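Local atomic coordinates of ferrous iron uptake transporter protein B (PDB entry 3TAH), a protein that binds guanine nucleotides through its cytosolic G-protein domain, the part studied here, and is the probable transporter of a GTP-driven ferrous iron uptake system. Residues 76-90 against 103-117. The protein carries 1 engineered substitution. Numbering follows the deposited sequence. Where two conformers were deposited one is given.
Sequences LLSQRADSILNVVDA and LIETGIPVTIALNMI. With BGO (3'-O-(N-methylanthraniloyl)guanosine-5'-diphosphate), chain C.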
loop_
_atom_site.group_PDB
_atom_site.type_symbol
_atom_site.label_atom_id
_atom_site.label_comp_id
_atom_site.label_asym_id
_atom_site.label_seq_id
_atom_site.Cartn_x
_atom_site.Cartn_y
_atom_site.Cartn_z
ATOM N N LEU A 76 7.026 4.598 4.699
ATOM C CA LEU A 76 5.680 4.236 5.175
ATOM C C LEU A 76 5.656 3.601 6.569
ATOM O O LEU A 76 4.709 3.825 7.318
ATOM C CB LEU A 76 4.963 3.344 4.157
ATOM C CG LEU A 76 4.673 4.047 2.827
ATOM C CD1 LEU A 76 4.098 3.049 1.842
ATOM C CD2 LEU A 76 3.712 5.264 3.021
ATOM N N LEU A 77 6.676 2.809 6.897
ATOM C CA LEU A 77 6.796 2.204 8.228
ATOM C C LEU A 77 7.293 3.186 9.298
ATOM O O LEU A 77 7.201 2.886 10.481
ATOM C CB LEU A 77 7.706 0.975 8.189
ATOM C CG LEU A 77 6.978 -0.342 7.917
ATOM C CD1 LEU A 77 5.974 -0.196 6.780
ATOM C CD2 LEU A 77 7.967 -1.473 7.648
ATOM N N SER A 78 7.806 4.349 8.898
ATOM C CA SER A 78 8.298 5.370 9.851
ATOM C C SER A 78 7.159 6.105 10.564
ATOM O O SER A 78 7.400 6.863 11.504
ATOM C CB SER A 78 9.189 6.405 9.147
ATOM O OG SER A 78 8.437 7.358 8.398
ATOM N N GLN A 79 5.926 5.907 10.100
ATOM C CA GLN A 79 4.751 6.547 10.656
ATOM C C GLN A 79 4.813 8.097 10.562
ATOM O O GLN A 79 4.252 8.781 11.409
ATOM C CB GLN A 79 4.490 6.066 12.101
ATOM C CG GLN A 79 4.641 4.537 12.303
ATOM C CD GLN A 79 4.037 4.039 13.613
ATOM O OE1 GLN A 79 4.739 3.480 14.475
ATOM N NE2 GLN A 79 2.733 4.248 13.772
ATOM N N ARG A 80 5.485 8.632 9.540
ATOM C CA ARG A 80 5.511 10.076 9.271
ATOM C C ARG A 80 4.352 10.497 8.358
ATOM O O ARG A 80 3.935 11.652 8.387
ATOM C CB ARG A 80 6.827 10.505 8.620
ATOM N N ALA A 81 3.844 9.575 7.540
ATOM C CA ALA A 81 2.690 9.859 6.696
ATOM C C ALA A 81 1.371 9.738 7.465
ATOM O O ALA A 81 1.159 8.774 8.203
ATOM C CB ALA A 81 2.678 8.912 5.496
ATOM N N ASP A 82 0.486 10.714 7.291
ATOM C CA ASP A 82 -0.845 10.679 7.853
ATOM C C ASP A 82 -1.782 9.835 7.002
ATOM O O ASP A 82 -2.676 9.217 7.542
ATOM C CB ASP A 82 -1.407 12.092 7.981
ATOM C CG ASP A 82 -0.579 12.953 8.924
ATOM O OD1 ASP A 82 -0.581 12.664 10.127
ATOM O OD2 ASP A 82 0.071 13.900 8.458
ATOM N N SER A 83 -1.563 9.839 5.688
ATOM C CA SER A 83 -2.431 9.195 4.700
ATOM C C SER A 83 -1.588 8.638 3.565
ATOM O O SER A 83 -0.522 9.173 3.272
ATOM C CB SER A 83 -3.402 10.245 4.131
ATOM O OG SER A 83 -3.771 9.974 2.782
ATOM N N ILE A 84 -2.053 7.556 2.939
ATOM C CA ILE A 84 -1.477 7.081 1.683
ATOM C C ILE A 84 -2.501 7.381 0.589
ATOM O O ILE A 84 -3.648 6.966 0.718
ATOM C CB ILE A 84 -1.194 5.569 1.687
ATOM C CG1 ILE A 84 -0.066 5.220 2.655
ATOM C CG2 ILE A 84 -0.788 5.087 0.288
ATOM C CD1 ILE A 84 0.147 3.709 2.798
ATOM N N LEU A 85 -2.084 8.090 -0.463
ATOM C CA LEU A 85 -2.902 8.317 -1.659
ATOM C C LEU A 85 -2.306 7.419 -2.743
ATOM O O LEU A 85 -1.213 7.671 -3.275
ATOM C CB LEU A 85 -2.915 9.795 -2.065
ATOM C CG LEU A 85 -3.760 10.166 -3.291
ATOM C CD1 LEU A 85 -5.195 9.672 -3.228
ATOM C CD2 LEU A 85 -3.743 11.686 -3.456
ATOM N N ASN A 86 -3.032 6.346 -3.032
ATOM C CA ASN A 86 -2.573 5.260 -3.887
ATOM C C ASN A 86 -3.136 5.497 -5.286
ATOM O O ASN A 86 -4.350 5.415 -5.479
ATOM C CB ASN A 86 -3.026 3.917 -3.265
ATOM C CG ASN A 86 -2.682 2.690 -4.101
ATOM O OD1 ASN A 86 -3.348 1.651 -3.988
ATOM N ND2 ASN A 86 -1.646 2.786 -4.926
ATOM N N VAL A 87 -2.250 5.793 -6.239
ATOM C CA VAL A 87 -2.625 5.986 -7.651
ATOM C C VAL A 87 -2.659 4.610 -8.321
ATOM O O VAL A 87 -1.652 3.895 -8.350
ATOM C CB VAL A 87 -1.646 6.935 -8.390
ATOM C CG1 VAL A 87 -2.060 7.141 -9.850
ATOM C CG2 VAL A 87 -1.554 8.266 -7.658
ATOM N N VAL A 88 -3.832 4.254 -8.833
ATOM C CA VAL A 88 -4.099 2.959 -9.458
ATOM C C VAL A 88 -4.582 3.156 -10.898
ATOM O O VAL A 88 -5.509 3.923 -11.143
ATOM C CB VAL A 88 -5.166 2.189 -8.638
ATOM C CG1 VAL A 88 -5.721 0.951 -9.379
ATOM C CG2 VAL A 88 -4.584 1.800 -7.265
ATOM N N ASP A 89 -3.939 2.448 -11.825
ATOM C CA ASP A 89 -4.314 2.416 -13.228
ATOM C C ASP A 89 -5.555 1.551 -13.445
ATOM O O ASP A 89 -5.476 0.305 -13.445
ATOM C CB ASP A 89 -3.141 1.864 -14.046
ATOM C CG ASP A 89 -3.422 1.811 -15.545
ATOM O OD1 ASP A 89 -4.514 2.188 -16.003
ATOM O OD2 ASP A 89 -2.520 1.375 -16.268
ATOM N N ALA A 90 -6.688 2.218 -13.663
ATOM C CA ALA A 90 -7.975 1.544 -13.856
ATOM C C ALA A 90 -7.975 0.530 -14.996
ATOM O O ALA A 90 -8.724 -0.441 -14.934
ATOM C CB ALA A 90 -9.075 2.552 -14.083
ATOM N N LEU A 103 0.094 -1.845 0.804
ATOM C CA LEU A 103 -0.068 -0.501 1.368
ATOM C C LEU A 103 -1.077 -0.490 2.524
ATOM O O LEU A 103 -0.810 0.114 3.569
ATOM C CB LEU A 103 -0.466 0.502 0.286
ATOM C CG LEU A 103 0.545 0.704 -0.855
ATOM C CD1 LEU A 103 -0.070 1.556 -1.978
ATOM C CD2 LEU A 103 1.880 1.315 -0.371
ATOM N N ILE A 104 -2.217 -1.169 2.353
ATOM C CA ILE A 104 -3.232 -1.238 3.408
ATOM C C ILE A 104 -2.619 -1.833 4.675
ATOM O O ILE A 104 -2.873 -1.368 5.783
ATOM C CB ILE A 104 -4.485 -2.043 2.952
ATOM C CG1 ILE A 104 -5.205 -1.312 1.801
ATOM C CG2 ILE A 104 -5.457 -2.258 4.130
ATOM C CD1 ILE A 104 -6.304 -2.117 1.070
ATOM N N GLU A 105 -1.798 -2.863 4.499
ATOM C CA GLU A 105 -1.195 -3.594 5.612
ATOM C C GLU A 105 -0.204 -2.762 6.448
ATOM O O GLU A 105 0.072 -3.112 7.595
ATOM C CB GLU A 105 -0.536 -4.864 5.084
ATOM C CG GLU A 105 -1.598 -5.859 4.601
ATOM C CD GLU A 105 -1.077 -6.949 3.695
ATOM O OE1 GLU A 105 0.115 -6.927 3.311
ATOM O OE2 GLU A 105 -1.883 -7.845 3.369
ATOM N N THR A 106 0.309 -1.665 5.896
ATOM C CA THR A 106 1.182 -0.762 6.663
ATOM C C THR A 106 0.462 -0.103 7.848
ATOM O O THR A 106 1.103 0.376 8.799
ATOM C CB THR A 106 1.780 0.369 5.787
ATOM O OG1 THR A 106 0.739 1.277 5.401
ATOM C CG2 THR A 106 2.525 -0.184 4.554
ATOM N N GLY A 107 -0.869 -0.058 7.787
ATOM C CA GLY A 107 -1.671 0.583 8.803
ATOM C C GLY A 107 -1.847 2.085 8.654
ATOM O O GLY A 107 -2.488 2.688 9.509
ATOM N N ILE A 108 -1.289 2.692 7.604
ATOM C CA ILE A 108 -1.557 4.096 7.295
ATOM C C ILE A 108 -2.734 4.095 6.324
ATOM O O ILE A 108 -2.608 3.536 5.232
ATOM C CB ILE A 108 -0.386 4.776 6.627
ATOM C CG1 ILE A 108 0.844 4.722 7.527
ATOM C CG2 ILE A 108 -0.746 6.220 6.311
ATOM C CD1 ILE A 108 2.038 5.362 6.907
ATOM N N PRO A 109 -3.875 4.698 6.708
ATOM C CA PRO A 109 -5.091 4.597 5.869
ATOM C C PRO A 109 -4.880 4.981 4.416
ATOM O O PRO A 109 -4.269 6.021 4.136
ATOM C CB PRO A 109 -6.064 5.557 6.551
ATOM C CG PRO A 109 -5.675 5.431 7.961
ATOM C CD PRO A 109 -4.183 5.437 7.950
ATOM N N VAL A 110 -5.373 4.123 3.531
ATOM C CA VAL A 110 -5.231 4.274 2.090
ATOM C C VAL A 110 -6.486 4.888 1.478
ATOM O O VAL A 110 -7.597 4.525 1.867
ATOM C CB VAL A 110 -4.942 2.891 1.443
ATOM C CG1 VAL A 110 -5.068 2.938 -0.065
ATOM C CG2 VAL A 110 -3.556 2.401 1.890
ATOM N N THR A 111 -6.286 5.830 0.544
ATOM C CA THR A 111 -7.328 6.386 -0.318
ATOM C C THR A 111 -6.831 6.136 -1.756
ATOM O O THR A 111 -5.665 6.391 -2.054
ATOM C CB THR A 111 -7.527 7.887 -0.079
ATOM O OG1 THR A 111 -8.061 8.100 1.237
ATOM C CG2 THR A 111 -8.469 8.491 -1.128
ATOM N N ILE A 112 -7.692 5.636 -2.640
ATOM C CA ILE A 112 -7.273 5.293 -4.009
ATOM C C ILE A 112 -7.732 6.345 -5.010
ATOM O O ILE A 112 -8.911 6.689 -5.007
ATOM C CB ILE A 112 -7.809 3.911 -4.451
ATOM C CG1 ILE A 112 -7.128 2.773 -3.674
ATOM C CG2 ILE A 112 -7.611 3.706 -5.958
ATOM C CD1 ILE A 112 -7.731 1.363 -3.980
ATOM N N ALA A 113 -6.805 6.850 -5.838
ATOM C CA ALA A 113 -7.137 7.629 -7.033
ATOM C C ALA A 113 -7.162 6.574 -8.130
ATOM O O ALA A 113 -6.123 6.065 -8.533
ATOM C CB ALA A 113 -6.098 8.724 -7.337
ATOM N N LEU A 114 -8.364 6.251 -8.596
ATOM C CA LEU A 114 -8.572 5.244 -9.614
ATOM C C LEU A 114 -8.423 6.019 -10.911
ATOM O O LEU A 114 -9.413 6.542 -11.445
ATOM C CB LEU A 114 -9.950 4.587 -9.453
ATOM C CG LEU A 114 -10.318 3.509 -10.485
ATOM C CD1 LEU A 114 -9.383 2.318 -10.341
ATOM C CD2 LEU A 114 -11.767 3.049 -10.373
ATOM N N ASN A 115 -7.172 6.076 -11.384
ATOM C CA ASN A 115 -6.725 6.954 -12.465
ATOM C C ASN A 115 -6.868 6.282 -13.844
ATOM O O ASN A 115 -7.131 5.081 -13.928
ATOM C CB ASN A 115 -5.288 7.443 -12.161
ATOM C CG ASN A 115 -4.864 8.643 -13.004
ATOM O OD1 ASN A 115 -5.585 9.635 -13.101
ATOM N ND2 ASN A 115 -3.684 8.557 -13.613
ATOM N N MET A 116 -6.708 7.044 -14.925
ATOM C CA MET A 116 -6.900 6.541 -16.294
ATOM C C MET A 116 -8.352 6.178 -16.571
ATOM O O MET A 116 -8.622 5.379 -17.471
ATOM C CB MET A 116 -6.053 5.304 -16.585
ATOM C CG MET A 116 -4.585 5.490 -16.335
ATOM S SD MET A 116 -3.807 6.199 -17.793
ATOM C CE MET A 116 -2.150 6.380 -17.154
ATOM N N ILE A 117 -9.280 6.761 -15.812
ATOM C CA ILE A 117 -10.693 6.408 -15.928
ATOM C C ILE A 117 -11.256 6.763 -17.324
ATOM O O ILE A 117 -12.176 6.098 -17.828
ATOM C CB ILE A 117 -11.527 7.023 -14.748
ATOM C CG1 ILE A 117 -12.713 6.119 -14.411
ATOM C CG2 ILE A 117 -11.964 8.470 -15.036
ATOM C CD1 ILE A 117 -12.298 4.790 -13.765
HETATM C "C'" BGO C . 2.535 10.187 -21.748
HETATM N N1 BGO C . -5.574 9.456 -18.483
HETATM C C2 BGO C . -4.862 9.294 -19.693
HETATM N N2 BGO C . -5.522 9.113 -20.830
HETATM N N3 BGO C . -3.520 9.315 -19.683
HETATM C C4 BGO C . -2.865 9.505 -18.517
HETATM C C5 BGO C . -3.516 9.672 -17.288
HETATM C C6 BGO C . -4.910 9.652 -17.268
HETATM O O6 BGO C . -5.560 9.800 -16.224
HETATM N N7 BGO C . -2.567 9.832 -16.366
HETATM C C8 BGO C . -1.368 9.767 -16.949
HETATM N N9 BGO C . -1.571 9.574 -18.259
HETATM P PA BGO C . 2.914 9.222 -15.663
HETATM P PB BGO C . 4.016 7.666 -13.458
HETATM C "C1'" BGO C . 2.527 10.052 -23.287
HETATM O "O1'" BGO C . 3.147 11.094 -21.199
HETATM O O1A BGO C . 2.341 10.290 -14.840
HETATM C C1B BGO C . -0.638 9.409 -19.333
HETATM O O1B BGO C . 3.224 6.820 -12.565
HETATM C "C2'" BGO C . 3.017 11.078 -24.108
HETATM N "N2'" BGO C . 3.522 12.212 -23.613
HETATM O "O2'" BGO C . 0.420 11.406 -19.982
HETATM O O2A BGO C . 4.239 9.428 -16.337
HETATM C C2B BGO C . 0.593 10.163 -19.332
HETATM O O2B BGO C . 4.369 8.969 -12.923
HETATM C "C3'" BGO C . 2.978 10.898 -25.487
HETATM O "O3'" BGO C . 1.865 9.342 -21.014
HETATM O O3A BGO C . 3.066 7.865 -14.781
HETATM C C3B BGO C . 1.921 9.608 -19.600
HETATM O O3B BGO C . 5.177 6.945 -14.075
HETATM C "C4'" BGO C . 2.457 9.743 -26.039
HETATM O "O4'" BGO C . 0.010 8.112 -19.077
HETATM C C4B BGO C . 1.532 8.206 -19.137
HETATM C "C5'" BGO C . 1.967 8.722 -25.234
HETATM O "O5'" BGO C . 1.831 8.806 -16.780
HETATM C C5B BGO C . 2.086 7.790 -17.762
HETATM C "C6'" BGO C . 2.003 8.881 -23.844
HETATM C "CM'" BGO C . 4.471 13.062 -24.355
HETATM O O HOH W 1 3.016 2.214 9.614
HETATM O O HOH W 2 -5.930 8.041 3.064
#
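Strands 83-89 and 110-115 run parallel, their axes 4.6 Å apart and crossing at -26°. Seven alternating backbone hydrogen bonds link the two segments, from Ile84 N to Pro109 O (2.9 Å) through to Ala90 N to Asn115 O, overrunning the strands by one residue at Pro109 and at Ala90; the ladder pairs Ile84 with Val110 and Asp89 with Asn115. The end of the connecting helix packs on Ile84 and Asn86. Ile84, with CG1 anti to its carbonyl carbon (chi1 -68°) and an extended chi2 (174°), carries CD1 out to 3.6 Å from Thr106 OG1, a hydroxyl that donates to Leu103 O. Leu103 CD1 lies over the face of the Asn86 amide, 3.6 Å from its CG; this buried amide is satisfied by Thr100 at OD1 and by the carbonyl of Ile9 at ND2. Farther along, Val88 CG2 meets Ile112 CG2 at 3.8 Å. At the strand's C-terminal end, Asn115 ND2 donates to guanine N7 of the nucleotide (3.2 Å) and to Ser14 O, while OD1 bonds Thr143, fixing the amide's rotation. Met116 N donates to O6. Strand 83-89, helix 93-105 and strand 110-115 thus form a beta-alpha-beta crossover of the P-loop GTPase fold, ending in the guanine-recognition NxxD motif that Asp118 completes.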